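Local coordinates for flavin-nucleotide-binding protein (Azotobacter vinelandii, PDB 6RK0) that binds FAD and a b-type heme and probably serves as a low-potential terminal oxidase associated with the iron-only nitrogenase, at residues V69-S74 / I88-S93. Sequence-based numbering, arbitrary orientation.
With HEM (protoporphyrin IX containing Fe), chain C.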
loop_
_atom_site.group_PDB
_atom_site.type_symbol
_atom_site.label_atom_id
_atom_site.label_comp_id
_atom_site.label_asym_id
_atom_site.label_seq_id
_atom_site.Cartn_x
_atom_site.Cartn_y
_atom_site.Cartn_z
ATOM N N VAL A 69 17.500 -2.472 0.100
ATOM C CA VAL A 69 16.528 -1.711 0.861
ATOM C C VAL A 69 16.546 -2.178 2.297
ATOM O O VAL A 69 16.916 -3.325 2.598
ATOM C CB VAL A 69 15.095 -1.784 0.296
ATOM C CG1 VAL A 69 15.016 -1.088 -1.041
ATOM C CG2 VAL A 69 14.581 -3.199 0.290
ATOM N N TYR A 70 16.134 -1.277 3.182
ATOM C CA TYR A 70 16.220 -1.443 4.618
ATOM C C TYR A 70 14.881 -1.086 5.249
ATOM O O TYR A 70 14.170 -0.209 4.753
ATOM C CB TYR A 70 17.275 -0.463 5.220
ATOM C CG TYR A 70 18.685 -0.756 4.736
ATOM C CD1 TYR A 70 19.105 -0.364 3.462
ATOM C CD2 TYR A 70 19.585 -1.461 5.544
ATOM C CE1 TYR A 70 20.405 -0.669 3.004
ATOM C CE2 TYR A 70 20.875 -1.756 5.083
ATOM C CZ TYR A 70 21.260 -1.371 3.815
ATOM O OH TYR A 70 22.535 -1.675 3.415
ATOM N N TRP A 71 14.575 -1.726 6.380
ATOM C CA TRP A 71 13.416 -1.355 7.184
ATOM C C TRP A 71 13.757 -1.645 8.646
ATOM O O TRP A 71 14.746 -2.333 8.950
ATOM C CB TRP A 71 12.122 -2.035 6.706
ATOM C CG TRP A 71 12.105 -3.535 6.770
ATOM C CD1 TRP A 71 11.471 -4.319 7.690
ATOM C CD2 TRP A 71 12.678 -4.452 5.811
ATOM N NE1 TRP A 71 11.627 -5.650 7.360
ATOM C CE2 TRP A 71 12.352 -5.755 6.210
ATOM C CE3 TRP A 71 13.421 -4.286 4.637
ATOM C CZ2 TRP A 71 12.759 -6.898 5.485
ATOM C CZ3 TRP A 71 13.857 -5.413 3.935
ATOM C CH2 TRP A 71 13.505 -6.679 4.364
ATOM N N HIS A 72 12.969 -1.081 9.558
ATOM C CA HIS A 72 13.284 -1.121 10.977
ATOM C C HIS A 72 12.051 -1.474 11.795
ATOM O O HIS A 72 10.912 -1.301 11.359
ATOM C CB HIS A 72 13.858 0.220 11.476
ATOM C CG HIS A 72 12.795 1.214 11.877
ATOM N ND1 HIS A 72 11.879 1.764 10.996
ATOM C CD2 HIS A 72 12.465 1.715 13.091
ATOM C CE1 HIS A 72 11.040 2.527 11.664
ATOM N NE2 HIS A 72 11.379 2.524 12.931
ATOM N N GLY A 73 12.286 -1.888 13.034
ATOM C CA GLY A 73 11.213 -2.131 13.982
ATOM C C GLY A 73 11.815 -2.586 15.286
ATOM O O GLY A 73 12.950 -2.240 15.618
ATOM N N SER A 74 11.086 -3.349 16.077
ATOM C CA SER A 74 11.604 -3.792 17.368
ATOM C C SER A 74 12.628 -4.908 17.236
ATOM O O SER A 74 12.421 -5.871 16.493
ATOM C CB SER A 74 10.448 -4.288 18.235
ATOM O OG SER A 74 10.921 -4.882 19.430
ATOM N N ILE A 88 11.212 -13.899 1.570
ATOM C CA ILE A 88 10.075 -12.987 1.673
ATOM C C ILE A 88 9.820 -12.279 0.351
ATOM O O ILE A 88 10.592 -12.360 -0.609
ATOM C CB ILE A 88 10.262 -11.993 2.828
ATOM C CG1 ILE A 88 11.490 -11.105 2.596
ATOM C CG2 ILE A 88 10.269 -12.719 4.172
ATOM C CD1 ILE A 88 11.583 -9.901 3.509
ATOM N N CYS A 89 8.707 -11.541 0.337
ATOM C CA CYS A 89 8.374 -10.627 -0.752
ATOM C C CYS A 89 8.199 -9.253 -0.129
ATOM O O CYS A 89 7.406 -9.094 0.790
ATOM C CB CYS A 89 7.073 -11.055 -1.411
ATOM S SG CYS A 89 6.471 -9.963 -2.746
ATOM N N LEU A 90 8.879 -8.253 -0.673
ATOM C CA LEU A 90 8.690 -6.854 -0.273
ATOM C C LEU A 90 8.100 -6.145 -1.493
ATOM O O LEU A 90 8.739 -6.076 -2.556
ATOM C CB LEU A 90 10.013 -6.256 0.196
ATOM C CG LEU A 90 9.941 -4.841 0.765
ATOM C CD1 LEU A 90 11.108 -4.597 1.717
ATOM C CD2 LEU A 90 9.926 -3.788 -0.354
ATOM N N THR A 91 6.863 -5.664 -1.363
ATOM C CA THR A 91 6.155 -5.008 -2.448
ATOM C C THR A 91 6.061 -3.522 -2.175
ATOM O O THR A 91 5.717 -3.097 -1.059
ATOM C CB THR A 91 4.756 -5.629 -2.616
ATOM O OG1 THR A 91 4.952 -6.974 -3.058
ATOM C CG2 THR A 91 3.901 -4.845 -3.607
ATOM N N VAL A 92 6.300 -2.715 -3.205
ATOM C CA VAL A 92 6.129 -1.277 -3.144
ATOM C C VAL A 92 5.201 -0.903 -4.271
ATOM O O VAL A 92 5.515 -1.137 -5.444
ATOM C CB VAL A 92 7.476 -0.543 -3.252
ATOM C CG1 VAL A 92 7.232 0.955 -3.280
ATOM C CG2 VAL A 92 8.389 -0.935 -2.088
ATOM N N SER A 93 4.060 -0.304 -3.931
ATOM C CA SER A 93 3.065 0.097 -4.922
ATOM C C SER A 93 2.808 1.597 -4.845
ATOM O O SER A 93 2.765 2.191 -3.766
ATOM C CB SER A 93 1.748 -0.647 -4.787
ATOM O OG SER A 93 1.218 -0.513 -3.531
HETATM C CHA HEM C . 8.496 1.261 15.477
HETATM C CHB HEM C . 8.127 4.792 12.259
HETATM C CHC HEM C . 12.704 6.027 13.145
HETATM C CHD HEM C . 12.969 2.696 16.568
HETATM C C1A HEM C . 8.016 2.135 14.539
HETATM C C2A HEM C . 6.654 2.086 14.022
HETATM C C3A HEM C . 6.535 3.068 13.110
HETATM C C4A HEM C . 7.833 3.725 13.074
HETATM C CMA HEM C . 5.347 3.487 12.289
HETATM C CAA HEM C . 5.547 1.120 14.472
HETATM C CBA HEM C . 4.865 1.545 15.801
HETATM C CGA HEM C . 3.540 0.834 15.877
HETATM O O1A HEM C . 2.440 1.460 15.670
HETATM O O2A HEM C . 3.548 -0.420 16.112
HETATM C C1B HEM C . 9.322 5.461 12.224
HETATM C C2B HEM C . 9.643 6.542 11.321
HETATM C C3B HEM C . 10.920 6.865 11.572
HETATM C C4B HEM C . 11.413 6.007 12.633
HETATM C CMB HEM C . 8.650 7.108 10.313
HETATM C CAB HEM C . 11.808 7.922 10.961
HETATM C CBB HEM C . 11.404 8.913 10.173
HETATM C C1C HEM C . 13.173 5.228 14.147
HETATM C C2C HEM C . 14.495 5.302 14.692
HETATM C C3C HEM C . 14.563 4.410 15.684
HETATM C C4C HEM C . 13.286 3.746 15.746
HETATM C CMC HEM C . 15.582 6.218 14.150
HETATM C CAC HEM C . 15.713 4.105 16.606
HETATM C CBC HEM C . 16.529 5.096 17.035
HETATM C C1D HEM C . 11.781 1.973 16.545
HETATM C C2D HEM C . 11.489 0.845 17.380
HETATM C C3D HEM C . 10.254 0.441 17.079
HETATM C C4D HEM C . 9.755 1.321 16.037
HETATM C CMD HEM C . 12.431 0.235 18.415
HETATM C CAD HEM C . 9.445 -0.672 17.734
HETATM C CBD HEM C . 8.579 -0.100 18.873
HETATM C CGD HEM C . 7.939 -1.216 19.678
HETATM O O1D HEM C . 6.870 -1.723 19.286
HETATM O O2D HEM C . 8.514 -1.622 20.713
HETATM N NA HEM C . 8.723 3.147 13.953
HETATM N NB HEM C . 10.393 5.149 13.023
HETATM N NC HEM C . 12.454 4.279 14.805
HETATM N ND HEM C . 10.719 2.260 15.732
HETATM FE FE HEM C . 10.608 3.682 14.373
HETATM O O HOH W 1 9.848 5.009 15.833
#
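His72 NE2 binds the heme iron at 2.0 Å, and a water coordinates FE at 2.1 Å from the opposite side of the porphyrin. His72, the axial protein ligand, lies on strand 69-74, and the same strand shows how a cofactor site can be built on one stretch of chain whose neighbouring residues enter the hydrophobic core. While its imidazole binds the iron, the backbone O of His72 accepts a hydrogen bond from N3 of the FAD. Arg23 and Lys172 of the second subunit hydrogen-bond to the heme, placing the site at the dimer interface.

One residue back, the indole of Trp71 packs against Leu90 and Ile88 of strand 88-93. CD1 of Leu90 lies over one face of the six-membered ring, a CH-pi contact 4.0 Å from the centroid and 29° off the normal. Its nearest ring atom is Trp71 CZ3, 3.6 Å from Leu90 CD1. The Leu90 side chain extends there with CG anti to the backbone N (chi1 -175°). Ile88 meets the same ring obliquely, its CD1 3.8 Å from Trp71 CZ2. Val69 adds a tip-to-tip approach, CG2 to Leu90 CD1 at 4.0 Å, so that this one methyl is shared by valine and indole. With an alanine here instead of Trp71, the Leu90 and Ile88 methyls would probably lose their aromatic partner and a gap would be left between the two strands.

The two segments, 69-74 and 88-93, cross nearly at right angles (97°), their axes 10.8 Å apart at closest approach, and meet through side chains alone. Phe80 packs on the indole too, and strand 159-165 pairs with strand 69-74 through its backbone. Such crossing of strands from one curled antiparallel sheet, with an apolar interior between them, is characteristic of the split-barrel, FMN-binding fold of the pyridoxamine 5'-phosphate oxidase family, here carrying FAD and heme.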